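Long-range contacts in type 6 secretion amidase effector 2 (Salmonella typhi, PDB 6WIN), which probably cleaves peptide amide bonds in bacterial peptidoglycan, acting as an antimicrobial amidase toxin associated with type 6 secretion: residues P2-A6 with Y30-G34; L11-K16 with K97-K102; V45-I51 with Q80-I85; V53-T59 with N72-L78. One frame throughout, in Å; residues are numbered along the deposited sequence.

Contact 1 (P2-A6 with Y30-G34)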
loop_
_atom_site.group_PDB
_atom_site.type_symbol
_atom_site.label_atom_id
_atom_site.label_comp_id
_atom_site.label_asym_id
_atom_site.label_seq_id
_atom_site.Cartn_x
_atom_site.Cartn_y
_atom_site.Cartn_z
ATOM N N PRO A 2 3.009 5.589 10.960
ATOM C CA PRO A 2 2.199 6.670 11.516
ATOM C C PRO A 2 0.723 6.369 11.391
ATOM O O PRO A 2 -0.039 6.997 12.113
ATOM C CB PRO A 2 2.592 7.877 10.671
ATOM C CG PRO A 2 2.653 7.287 9.370
ATOM C CD PRO A 2 3.267 5.869 9.543
ATOM N N TYR A 3 0.300 5.456 10.507
ATOM C CA TYR A 3 -1.077 4.958 10.505
ATOM C C TYR A 3 -1.058 3.440 10.654
ATOM O O TYR A 3 -0.406 2.739 9.869
ATOM C CB TYR A 3 -1.843 5.345 9.231
ATOM C CG TYR A 3 -2.038 6.829 8.993
ATOM C CD1 TYR A 3 -3.009 7.549 9.689
ATOM C CD2 TYR A 3 -1.259 7.512 8.062
ATOM C CE1 TYR A 3 -3.202 8.904 9.456
ATOM C CE2 TYR A 3 -1.438 8.865 7.823
ATOM C CZ TYR A 3 -2.410 9.560 8.526
ATOM O OH TYR A 3 -2.602 10.903 8.288
ATOM N N VAL A 4 -1.773 2.942 11.663
ATOM C CA VAL A 4 -1.836 1.524 12.001
ATOM C C VAL A 4 -3.280 1.218 12.399
ATOM O O VAL A 4 -3.741 1.662 13.458
ATOM C CB VAL A 4 -0.871 1.150 13.142
ATOM C CG1 VAL A 4 -0.987 -0.345 13.489
ATOM C CG2 VAL A 4 0.583 1.524 12.788
ATOM N N TYR A 5 -4.001 0.478 11.549
ATOM C CA TYR A 5 -5.353 0.020 11.870
ATOM C C TYR A 5 -5.240 -1.339 12.543
ATOM O O TYR A 5 -4.947 -2.344 11.886
ATOM C CB TYR A 5 -6.232 -0.055 10.623
ATOM C CG TYR A 5 -7.684 -0.412 10.901
ATOM C CD1 TYR A 5 -8.333 0.047 12.047
ATOM C CD2 TYR A 5 -8.411 -1.205 10.012
ATOM C CE1 TYR A 5 -9.660 -0.272 12.305
ATOM C CE2 TYR A 5 -9.753 -1.534 10.262
ATOM C CZ TYR A 5 -10.367 -1.059 11.412
ATOM O OH TYR A 5 -11.678 -1.375 11.679
ATOM N N ALA A 6 -5.462 -1.363 13.857
ATOM C CA ALA A 6 -5.290 -2.574 14.650
ATOM C C ALA A 6 -6.281 -3.671 14.277
ATOM O O ALA A 6 -6.109 -4.818 14.706
ATOM C CB ALA A 6 -5.433 -2.238 16.137
ATOM N N TYR A 30 -11.687 3.717 6.793
ATOM C CA TYR A 30 -11.418 3.395 8.188
ATOM C C TYR A 30 -10.487 4.376 8.894
ATOM O O TYR A 30 -10.587 4.518 10.117
ATOM C CB TYR A 30 -10.843 1.984 8.298
ATOM C CG TYR A 30 -11.856 0.927 7.904
ATOM C CD1 TYR A 30 -12.779 0.440 8.825
ATOM C CD2 TYR A 30 -11.914 0.452 6.603
ATOM C CE1 TYR A 30 -13.716 -0.515 8.455
ATOM C CE2 TYR A 30 -12.827 -0.495 6.230
ATOM C CZ TYR A 30 -13.735 -0.970 7.154
ATOM O OH TYR A 30 -14.650 -1.915 6.765
ATOM N N ILE A 31 -9.583 5.040 8.169
ATOM C CA ILE A 31 -8.539 5.889 8.757
ATOM C C ILE A 31 -8.458 7.184 7.965
ATOM O O ILE A 31 -8.429 7.156 6.732
ATOM C CB ILE A 31 -7.150 5.209 8.734
ATOM C CG1 ILE A 31 -7.244 3.724 9.082
ATOM C CG2 ILE A 31 -6.161 5.953 9.644
ATOM C CD1 ILE A 31 -7.534 3.459 10.527
ATOM N N ARG A 32 -8.375 8.325 8.663
ATOM C CA ARG A 32 -8.223 9.610 7.975
ATOM C C ARG A 32 -6.773 9.779 7.526
ATOM O O ARG A 32 -5.981 10.519 8.112
ATOM C CB ARG A 32 -8.657 10.774 8.857
ATOM C CG ARG A 32 -8.645 12.111 8.095
ATOM C CD ARG A 32 -9.629 13.126 8.652
ATOM N NE ARG A 32 -10.918 12.522 8.985
ATOM C CZ ARG A 32 -11.905 13.177 9.592
ATOM N NH1 ARG A 32 -11.736 14.453 9.925
ATOM N NH2 ARG A 32 -13.051 12.563 9.877
ATOM N N VAL A 33 -6.419 9.087 6.439
ATOM C CA VAL A 33 -5.084 9.255 5.865
ATOM C C VAL A 33 -4.999 10.422 4.891
ATOM O O VAL A 33 -3.896 10.762 4.440
ATOM C CB VAL A 33 -4.641 7.955 5.169
ATOM C CG1 VAL A 33 -4.540 6.846 6.192
ATOM C CG2 VAL A 33 -5.640 7.590 4.076
ATOM N N GLY A 34 -6.119 11.051 4.553
ATOM C CA GLY A 34 -6.079 12.127 3.590
ATOM C C GLY A 34 -5.919 11.630 2.163
ATOM O O GLY A 34 -5.964 10.440 1.864
HETATM O O HOH W 1 -1.834 11.615 5.926
#
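Y3 and Y5 stand on the same side of the extended P2-A6 arm, while the CA-to-CB bond of V4 between them points away. Y3, with chi1 in m, lays its ring over V33: CG1 sits 3.7 Å from the ring centroid and only 9° off the normal, a CH-pi contact. I31 CG2 comes within 3.5 Å of Y3 CD1. At the far end of the ring, a water joins Y3 OH (2.6 Å) to V33 O (2.7 Å). Y5 takes chi1 t instead; its CB meets I31 CD1 at 3.7 Å, and its ring lies near parallel to that of Y30 (25°, centroids 5.3 Å apart), but so far slid that the two barely overlap. I31, both chi angles m, thus sits between Y3 and Y5. The backbone of the arm bonds to V56 and G54, fixing it at the sheet. The partner segment is the exit of helix 23-30, folded into an inverse gamma turn centred on R32, with V33 N to I31 O at 2.8 Å.

Contact 2 (L11-K16 with K97-K102)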
loop_
_atom_site.group_PDB
_atom_site.type_symbol
_atom_site.label_atom_id
_atom_site.label_comp_id
_atom_site.label_asym_id
_atom_site.label_seq_id
_atom_site.Cartn_x
_atom_site.Cartn_y
_atom_site.Cartn_z
ATOM N N LEU A 11 -10.654 -7.292 8.298
ATOM C CA LEU A 11 -11.368 -6.842 7.100
ATOM C C LEU A 11 -11.627 -7.954 6.080
ATOM O O LEU A 11 -12.387 -7.728 5.127
ATOM C CB LEU A 11 -10.589 -5.727 6.402
ATOM C CG LEU A 11 -10.389 -4.415 7.159
ATOM C CD1 LEU A 11 -9.263 -3.606 6.522
ATOM C CD2 LEU A 11 -11.683 -3.607 7.196
ATOM N N GLN A 12 -10.989 -9.114 6.216
ATOM C CA GLN A 12 -11.192 -10.166 5.229
ATOM C C GLN A 12 -12.683 -10.440 5.063
ATOM O O GLN A 12 -13.417 -10.555 6.046
ATOM C CB GLN A 12 -10.465 -11.441 5.643
ATOM C CG GLN A 12 -10.832 -12.651 4.781
ATOM C CD GLN A 12 -10.052 -12.689 3.473
ATOM O OE1 GLN A 12 -9.135 -11.893 3.262
ATOM N NE2 GLN A 12 -10.409 -13.616 2.593
ATOM N N ASP A 13 -13.133 -10.473 3.812
ATOM C CA ASP A 13 -14.482 -10.818 3.409
ATOM C C ASP A 13 -15.477 -9.696 3.659
ATOM O O ASP A 13 -16.665 -9.909 3.427
ATOM C CB ASP A 13 -14.984 -12.083 4.106
ATOM C CG ASP A 13 -14.472 -13.334 3.448
ATOM O OD1 ASP A 13 -13.902 -13.210 2.344
ATOM O OD2 ASP A 13 -14.642 -14.431 4.026
ATOM N N THR A 14 -15.044 -8.515 4.105
ATOM C CA THR A 14 -16.011 -7.439 4.249
ATOM C C THR A 14 -16.388 -6.888 2.878
ATOM O O THR A 14 -15.727 -7.146 1.869
ATOM C CB THR A 14 -15.485 -6.304 5.143
ATOM O OG1 THR A 14 -14.220 -5.827 4.662
ATOM C CG2 THR A 14 -15.332 -6.769 6.584
ATOM N N GLU A 15 -17.481 -6.135 2.846
ATOM C CA GLU A 15 -17.895 -5.472 1.618
ATOM C C GLU A 15 -16.945 -4.328 1.291
ATOM O O GLU A 15 -16.453 -3.637 2.181
ATOM C CB GLU A 15 -19.324 -4.951 1.748
ATOM C CG GLU A 15 -20.375 -6.056 1.717
ATOM C CD GLU A 15 -20.300 -6.864 0.444
ATOM O OE1 GLU A 15 -20.686 -6.332 -0.622
ATOM O OE2 GLU A 15 -19.833 -8.022 0.503
ATOM N N LYS A 16 -16.659 -4.161 0.002
ATOM C CA LYS A 16 -15.834 -3.054 -0.448
ATOM C C LYS A 16 -16.541 -1.738 -0.165
ATOM O O LYS A 16 -17.771 -1.676 -0.106
ATOM C CB LYS A 16 -15.529 -3.200 -1.937
ATOM C CG LYS A 16 -14.745 -4.458 -2.260
ATOM C CD LYS A 16 -14.121 -4.385 -3.643
ATOM C CE LYS A 16 -15.185 -4.450 -4.726
ATOM N NZ LYS A 16 -14.600 -4.501 -6.085
ATOM N N LYS A 97 -11.941 -9.119 -7.481
ATOM C CA LYS A 97 -11.866 -8.601 -6.115
ATOM C C LYS A 97 -13.281 -8.320 -5.629
ATOM O O LYS A 97 -13.663 -7.163 -5.421
ATOM C CB LYS A 97 -10.992 -7.339 -6.074
ATOM C CG LYS A 97 -10.414 -6.976 -4.705
ATOM C CD LYS A 97 -9.341 -7.961 -4.237
ATOM C CE LYS A 97 -8.682 -7.469 -2.964
ATOM N NZ LYS A 97 -7.702 -8.430 -2.384
ATOM N N PRO A 98 -14.104 -9.366 -5.459
ATOM C CA PRO A 98 -15.482 -9.132 -4.990
ATOM C C PRO A 98 -15.556 -8.578 -3.576
ATOM O O PRO A 98 -16.481 -7.814 -3.267
ATOM C CB PRO A 98 -16.129 -10.524 -5.087
ATOM C CG PRO A 98 -14.986 -11.477 -4.995
ATOM C CD PRO A 98 -13.849 -10.796 -5.708
ATOM N N ARG A 99 -14.614 -8.943 -2.706
ATOM C CA ARG A 99 -14.598 -8.477 -1.330
ATOM C C ARG A 99 -13.240 -7.863 -1.006
ATOM O O ARG A 99 -12.271 -7.999 -1.761
ATOM C CB ARG A 99 -14.891 -9.614 -0.346
ATOM C CG ARG A 99 -15.961 -10.602 -0.804
ATOM C CD ARG A 99 -17.377 -10.011 -0.821
ATOM N NE ARG A 99 -18.229 -10.830 -1.672
ATOM C CZ ARG A 99 -19.253 -10.384 -2.391
ATOM N NH1 ARG A 99 -19.595 -9.112 -2.357
ATOM N NH2 ARG A 99 -19.935 -11.225 -3.155
ATOM N N VAL A 100 -13.186 -7.170 0.137
ATOM C CA VAL A 100 -11.906 -6.855 0.759
ATOM C C VAL A 100 -11.256 -8.165 1.171
ATOM O O VAL A 100 -11.905 -9.020 1.788
ATOM C CB VAL A 100 -12.120 -5.902 1.950
ATOM C CG1 VAL A 100 -10.797 -5.506 2.588
ATOM C CG2 VAL A 100 -12.863 -4.664 1.482
ATOM N N SER A 101 -9.991 -8.361 0.789
ATOM C CA SER A 101 -9.374 -9.664 1.026
ATOM C C SER A 101 -7.857 -9.568 0.980
ATOM O O SER A 101 -7.294 -8.604 0.460
ATOM C CB SER A 101 -9.845 -10.706 0.006
ATOM O OG SER A 101 -9.595 -10.276 -1.314
ATOM N N LYS A 102 -7.212 -10.617 1.499
ATOM C CA LYS A 102 -5.755 -10.703 1.544
ATOM C C LYS A 102 -5.187 -11.187 0.221
ATOM O O LYS A 102 -5.786 -12.023 -0.464
ATOM C CB LYS A 102 -5.276 -11.680 2.612
ATOM C CG LYS A 102 -6.065 -11.754 3.873
ATOM C CD LYS A 102 -5.447 -12.830 4.734
ATOM C CE LYS A 102 -6.044 -12.845 6.110
ATOM N NZ LYS A 102 -5.356 -13.873 6.941
HETATM O O HOH W 2 -17.980 -5.921 -1.766
#
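This is a backbone-paired, partly buried contact in which a turn ahead of helix 23-30 docks on the residues leading into strand 101-106, an outermost strand of the sheet. L11-T14 form a type II beta turn, closed by T14 N to L11 O (3.0 Å) and reinforced by T14 OG1 to the same L11 O (2.7 Å). Its far limb binds both backbone polar atoms of V100: D13 N donates to V100 O (2.8 Å), and V100 N to T14 O (3.1 Å). Q12 extends the pairing through its side chain, OE1 accepting from K102 N at 2.9 Å. V100 is the buried centre, with CG1 3.8 Å from L11 CB and further cover from L26 and M88. At the outer end, E15 OE2 and R99 NH1 form a salt bridge (3.1 Å), and a water links K16 N to P98 O, each at 2.8 Å. K16 NZ reaches K97 O (2.9 Å) and also pairs with D94. K97 NZ bonds S101 OG and S101 O, both at 2.9 Å, and forms a salt bridge with D89. The motif is a type II turn hydrogen-bonded to the entry of an edge strand.

Contact 3 (V45-I51 with Q80-I85)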
loop_
_atom_site.group_PDB
_atom_site.type_symbol
_atom_site.label_atom_id
_atom_site.label_comp_id
_atom_site.label_asym_id
_atom_site.label_seq_id
_atom_site.Cartn_x
_atom_site.Cartn_y
_atom_site.Cartn_z
ATOM N N VAL A 45 8.826 -1.419 3.197
ATOM C CA VAL A 45 8.077 -2.493 3.844
ATOM C C VAL A 45 8.834 -3.819 3.780
ATOM O O VAL A 45 9.045 -4.478 4.800
ATOM C CB VAL A 45 6.682 -2.617 3.199
ATOM C CG1 VAL A 45 5.967 -3.878 3.698
ATOM C CG2 VAL A 45 5.858 -1.349 3.444
ATOM N N PHE A 46 9.251 -4.242 2.586
ATOM C CA PHE A 46 9.903 -5.541 2.443
ATOM C C PHE A 46 11.271 -5.519 3.121
ATOM O O PHE A 46 12.113 -4.677 2.803
ATOM C CB PHE A 46 10.049 -5.912 0.971
ATOM C CG PHE A 46 10.560 -7.313 0.759
ATOM C CD1 PHE A 46 9.720 -8.402 0.956
ATOM C CD2 PHE A 46 11.877 -7.542 0.403
ATOM C CE1 PHE A 46 10.175 -9.694 0.780
ATOM C CE2 PHE A 46 12.348 -8.841 0.218
ATOM C CZ PHE A 46 11.492 -9.916 0.409
ATOM N N GLY A 47 11.502 -6.456 4.041
ATOM C CA GLY A 47 12.721 -6.481 4.815
ATOM C C GLY A 47 12.659 -5.731 6.129
ATOM O O GLY A 47 13.501 -5.971 7.000
ATOM N N ASN A 48 11.684 -4.835 6.299
ATOM C CA ASN A 48 11.546 -4.038 7.518
ATOM C C ASN A 48 11.124 -4.938 8.673
ATOM O O ASN A 48 10.008 -5.466 8.681
ATOM C CB ASN A 48 10.524 -2.929 7.288
ATOM C CG ASN A 48 10.481 -1.904 8.420
ATOM O OD1 ASN A 48 10.869 -2.182 9.552
ATOM N ND2 ASN A 48 9.995 -0.709 8.109
ATOM N N LYS A 49 12.003 -5.100 9.659
ATOM C CA LYS A 49 11.718 -5.938 10.807
ATOM C C LYS A 49 10.871 -5.308 11.888
ATOM O O LYS A 49 10.605 -5.955 12.904
ATOM N N ASN A 50 10.427 -4.064 11.698
ATOM C CA ASN A 50 9.713 -3.314 12.721
ATOM C C ASN A 50 8.275 -2.971 12.364
ATOM O O ASN A 50 7.545 -2.473 13.228
ATOM C CB ASN A 50 10.465 -2.014 13.036
ATOM C CG ASN A 50 11.818 -2.277 13.651
ATOM O OD1 ASN A 50 11.909 -2.839 14.745
ATOM N ND2 ASN A 50 12.884 -1.906 12.939
ATOM N N ILE A 51 7.842 -3.234 11.134
ATOM C CA ILE A 51 6.532 -2.785 10.691
ATOM C C ILE A 51 5.448 -3.648 11.333
ATOM O O ILE A 51 5.547 -4.881 11.368
ATOM C CB ILE A 51 6.474 -2.801 9.157
ATOM C CG1 ILE A 51 5.091 -2.384 8.652
ATOM C CG2 ILE A 51 6.928 -4.156 8.610
ATOM C CD1 ILE A 51 5.061 -2.134 7.161
ATOM N N GLN A 80 4.988 -10.656 6.378
ATOM C CA GLN A 80 5.949 -10.864 5.299
ATOM C C GLN A 80 6.810 -12.092 5.569
ATOM O O GLN A 80 6.933 -12.566 6.703
ATOM C CB GLN A 80 6.838 -9.626 5.085
ATOM C CG GLN A 80 7.851 -9.348 6.192
ATOM C CD GLN A 80 8.672 -8.095 5.923
ATOM O OE1 GLN A 80 9.419 -8.026 4.941
ATOM N NE2 GLN A 80 8.523 -7.087 6.787
ATOM N N ASP A 81 7.401 -12.600 4.491
ATOM C CA ASP A 81 8.332 -13.718 4.539
ATOM C C ASP A 81 9.435 -13.453 3.511
ATOM O O ASP A 81 9.511 -12.370 2.923
ATOM C CB ASP A 81 7.591 -15.043 4.293
ATOM C CG ASP A 81 6.758 -15.019 3.035
ATOM O OD1 ASP A 81 7.331 -14.906 1.931
ATOM O OD2 ASP A 81 5.520 -15.114 3.143
ATOM N N THR A 82 10.279 -14.464 3.260
ATOM C CA THR A 82 11.410 -14.270 2.356
ATOM C C THR A 82 10.973 -14.079 0.906
ATOM O O THR A 82 11.767 -13.596 0.094
ATOM C CB THR A 82 12.399 -15.445 2.455
ATOM O OG1 THR A 82 11.760 -16.657 2.041
ATOM C CG2 THR A 82 12.897 -15.622 3.876
ATOM N N GLY A 83 9.730 -14.416 0.567
ATOM C CA GLY A 83 9.278 -14.286 -0.804
ATOM C C GLY A 83 8.327 -13.143 -1.118
ATOM O O GLY A 83 8.011 -12.916 -2.288
ATOM N N GLY A 84 7.847 -12.418 -0.118
ATOM C CA GLY A 84 6.946 -11.319 -0.398
ATOM C C GLY A 84 6.215 -10.870 0.851
ATOM O O GLY A 84 6.585 -11.220 1.971
ATOM N N ILE A 85 5.158 -10.080 0.627
ATOM C CA ILE A 85 4.347 -9.529 1.710
ATOM C C ILE A 85 2.884 -9.907 1.508
ATOM O O ILE A 85 2.396 -10.037 0.380
ATOM C CB ILE A 85 4.482 -7.993 1.820
ATOM C CG1 ILE A 85 4.051 -7.324 0.511
ATOM C CG2 ILE A 85 5.897 -7.589 2.167
ATOM C CD1 ILE A 85 3.991 -5.798 0.586
#
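Two tight turns meet here: a type II turn, V45-N48, packs against the type I turn D81-G84 that joins strands 74-81 and 84-89 into a beta hairpin. The hairpin end is closed by D81 N to G84 O (3.0 Å) and an Asx turn, D81 OD1 accepting from G83 N at 2.8 Å; Y104 also bonds that carboxylate. Q80 reaches across, its OE1 accepting from G47 N (2.8 Å) and its NE2 donating weakly to V45 O (3.3 Å). G47, at phi 92°, occupies the turn position where a CB would clash with the preceding carbonyl. F46 turns its ring edge to the hairpin, with CE1 3.7 Å from G84 N and CZ 3.7 Å from T82 O. Beneath, I85 CG2 touches V45 CG1 (4.0 Å) and F46 CD1 (4.1 Å), continuing the apolar layer that includes I57. One carboxamide therefore meets a donor (G47 N) and an acceptor (V45 O), so the 45-48 turn is tied to the hairpin end by one good and one weak hydrogen bond, beside a hydrophobic seam.

Contact 4 (V53-T59 with N72-L78)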
loop_
_atom_site.group_PDB
_atom_site.type_symbol
_atom_site.label_atom_id
_atom_site.label_comp_id
_atom_site.label_asym_id
_atom_site.label_seq_id
_atom_site.Cartn_x
_atom_site.Cartn_y
_atom_site.Cartn_z
ATOM N N VAL A 53 1.539 -5.147 12.044
ATOM C CA VAL A 53 0.324 -5.545 11.343
ATOM C C VAL A 53 -0.668 -4.389 11.356
ATOM O O VAL A 53 -0.910 -3.780 12.401
ATOM C CB VAL A 53 -0.281 -6.805 11.993
ATOM C CG1 VAL A 53 -1.586 -7.187 11.292
ATOM C CG2 VAL A 53 0.740 -7.964 11.995
ATOM N N GLY A 54 -1.242 -4.083 10.191
ATOM C CA GLY A 54 -2.179 -2.988 10.040
ATOM C C GLY A 54 -1.576 -1.662 9.610
ATOM O O GLY A 54 -2.327 -0.705 9.378
ATOM N N THR A 55 -0.251 -1.564 9.502
ATOM C CA THR A 55 0.356 -0.331 9.025
ATOM C C THR A 55 -0.150 -0.006 7.625
ATOM O O THR A 55 -0.238 -0.890 6.766
ATOM C CB THR A 55 1.881 -0.455 9.015
ATOM O OG1 THR A 55 2.345 -0.784 10.331
ATOM C CG2 THR A 55 2.504 0.847 8.565
ATOM N N VAL A 56 -0.500 1.263 7.400
ATOM C CA VAL A 56 -0.892 1.689 6.064
ATOM C C VAL A 56 0.351 1.805 5.193
ATOM O O VAL A 56 1.307 2.503 5.550
ATOM C CB VAL A 56 -1.645 3.021 6.119
ATOM C CG1 VAL A 56 -1.878 3.531 4.715
ATOM C CG2 VAL A 56 -2.974 2.873 6.909
ATOM N N ILE A 57 0.340 1.125 4.038
ATOM C CA ILE A 57 1.462 1.126 3.111
ATOM C C ILE A 57 0.964 1.451 1.705
ATOM O O ILE A 57 -0.231 1.390 1.413
ATOM C CB ILE A 57 2.216 -0.219 3.141
ATOM C CG1 ILE A 57 1.310 -1.361 2.648
ATOM C CG2 ILE A 57 2.687 -0.505 4.564
ATOM C CD1 ILE A 57 2.032 -2.718 2.548
ATOM N N ALA A 58 1.900 1.807 0.827
ATOM C CA ALA A 58 1.536 2.208 -0.527
ATOM C C ALA A 58 2.750 2.122 -1.441
ATOM O O ALA A 58 3.892 2.101 -0.986
ATOM C CB ALA A 58 0.974 3.633 -0.555
ATOM N N THR A 59 2.479 2.085 -2.743
ATOM C CA THR A 59 3.514 2.265 -3.755
ATOM C C THR A 59 3.992 3.715 -3.760
ATOM O O THR A 59 3.179 4.640 -3.827
ATOM C CB THR A 59 2.961 1.919 -5.136
ATOM O OG1 THR A 59 1.846 2.783 -5.410
ATOM C CG2 THR A 59 2.499 0.453 -5.209
ATOM N N ASN A 72 -0.211 2.434 -9.336
ATOM C CA ASN A 72 -0.264 2.906 -7.959
ATOM C C ASN A 72 -1.249 2.060 -7.157
ATOM O O ASN A 72 -2.240 1.554 -7.689
ATOM C CB ASN A 72 -0.629 4.399 -7.889
ATOM C CG ASN A 72 -1.989 4.725 -8.504
ATOM O OD1 ASN A 72 -3.035 4.308 -8.011
ATOM N ND2 ASN A 72 -1.972 5.504 -9.574
ATOM N N HIS A 73 -0.943 1.872 -5.874
ATOM C CA HIS A 73 -1.750 0.993 -5.037
ATOM C C HIS A 73 -1.486 1.333 -3.578
ATOM O O HIS A 73 -0.410 1.813 -3.226
ATOM C CB HIS A 73 -1.445 -0.488 -5.319
ATOM C CG HIS A 73 -2.430 -1.448 -4.716
ATOM N ND1 HIS A 73 -3.765 -1.462 -5.060
ATOM C CD2 HIS A 73 -2.272 -2.421 -3.788
ATOM C CE1 HIS A 73 -4.390 -2.391 -4.358
ATOM N NE2 HIS A 73 -3.506 -2.994 -3.584
ATOM N N ALA A 74 -2.494 1.100 -2.742
ATOM C CA ALA A 74 -2.390 1.295 -1.304
ATOM C C ALA A 74 -3.041 0.107 -0.616
ATOM O O ALA A 74 -3.913 -0.550 -1.191
ATOM C CB ALA A 74 -3.047 2.612 -0.853
ATOM N N ALA A 75 -2.610 -0.178 0.612
ATOM C CA ALA A 75 -3.093 -1.377 1.287
ATOM C C ALA A 75 -2.742 -1.309 2.767
ATOM O O ALA A 75 -2.010 -0.424 3.212
ATOM C CB ALA A 75 -2.506 -2.647 0.649
ATOM N N PHE A 76 -3.286 -2.260 3.528
ATOM C CA PHE A 76 -2.873 -2.492 4.908
ATOM C C PHE A 76 -1.867 -3.636 4.942
ATOM O O PHE A 76 -2.125 -4.708 4.388
ATOM C CB PHE A 76 -4.054 -2.847 5.816
ATOM C CG PHE A 76 -5.096 -1.765 5.956
ATOM C CD1 PHE A 76 -4.882 -0.673 6.796
ATOM C CD2 PHE A 76 -6.299 -1.859 5.283
ATOM C CE1 PHE A 76 -5.850 0.303 6.952
ATOM C CE2 PHE A 76 -7.275 -0.884 5.431
ATOM C CZ PHE A 76 -7.040 0.207 6.266
ATOM N N PHE A 77 -0.739 -3.419 5.613
ATOM C CA PHE A 77 0.248 -4.481 5.775
ATOM C C PHE A 77 -0.268 -5.564 6.721
ATOM O O PHE A 77 -0.851 -5.263 7.765
ATOM C CB PHE A 77 1.548 -3.897 6.318
ATOM C CG PHE A 77 2.589 -4.918 6.627
ATOM C CD1 PHE A 77 3.345 -5.481 5.608
ATOM C CD2 PHE A 77 2.834 -5.302 7.939
ATOM C CE1 PHE A 77 4.333 -6.431 5.894
ATOM C CE2 PHE A 77 3.813 -6.241 8.236
ATOM C CZ PHE A 77 4.566 -6.807 7.215
ATOM N N LEU A 78 -0.040 -6.831 6.363
ATOM C CA LEU A 78 -0.399 -7.937 7.253
ATOM C C LEU A 78 0.794 -8.738 7.756
ATOM O O LEU A 78 0.803 -9.140 8.917
ATOM C CB LEU A 78 -1.385 -8.903 6.571
ATOM C CG LEU A 78 -2.772 -8.397 6.172
ATOM C CD1 LEU A 78 -3.577 -9.528 5.520
ATOM C CD2 LEU A 78 -3.528 -7.789 7.355
#
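Strands 56-59 and 74-78 are antiparallel neighbours, strongly twisted: their axes make 138° and approach to 4.7 Å. N72 begins the second segment, its CA 3.3 Å from T59 OG1. H73 pairs with T59 twice, H73 N to T59 OG1 (3.0 Å) and T59 N to H73 O (2.9 Å). Its imidazole leads away from strand 56-59, bonds D89 through NE2 and touches C23 at the start of helix 23-30. A74 faces A58 in a non-hydrogen-bonded pair with CA atoms only 4.1 Å apart; their CB atoms meet at 4.2 Å. A75 and I57 form the hydrogen-bonded pair, I57 N to A75 O at 2.9 Å and A75 N to I57 O at 3.0 Å. F76 lies opposite V56, CE1 to CG2 3.9 Å, both packing on I27 of the helix. F77 donates from N to T55 O (2.8 Å) and accepts at O from G54 N (2.7 Å), where the positive phi of G54 bends the chain; F77 CB meets I57 CD1 at 4.0 Å. L78 ends the segment, its O 3.3 Å from V53 CG2. The backbone of H73 is held by T59 while its ring leads away to D89 and C23, a grouping consistent with the cysteine-histidine site of papain-like peptidoglycan amidases.

In the fold
Contact 4 is the central element, about 3 Å from the centre of the chain, and the other three all touch it. Contact 1 lies 10 Å away, centre to centre, and joins it through probable hydrogen bonds, Y3 O to V56 N (2.9 Å) and Y5 N to G54 O (3.0 Å). Contact 2, 15 Å off, packs L11 CD1 on F76 CE2 (3.5 Å); L11 CD2 also meets Y30 CZ of contact 1 (3.3 Å). Contact 3, 12 Å off, sets V45 CG2 against I57 CG2 (3.5 Å). Contacts 2 and 3 stay about 8 Å apart at their nearest atoms. D89 connects contacts 2 and 4 at the probable active site, its carboxylate serving both K97 and H73.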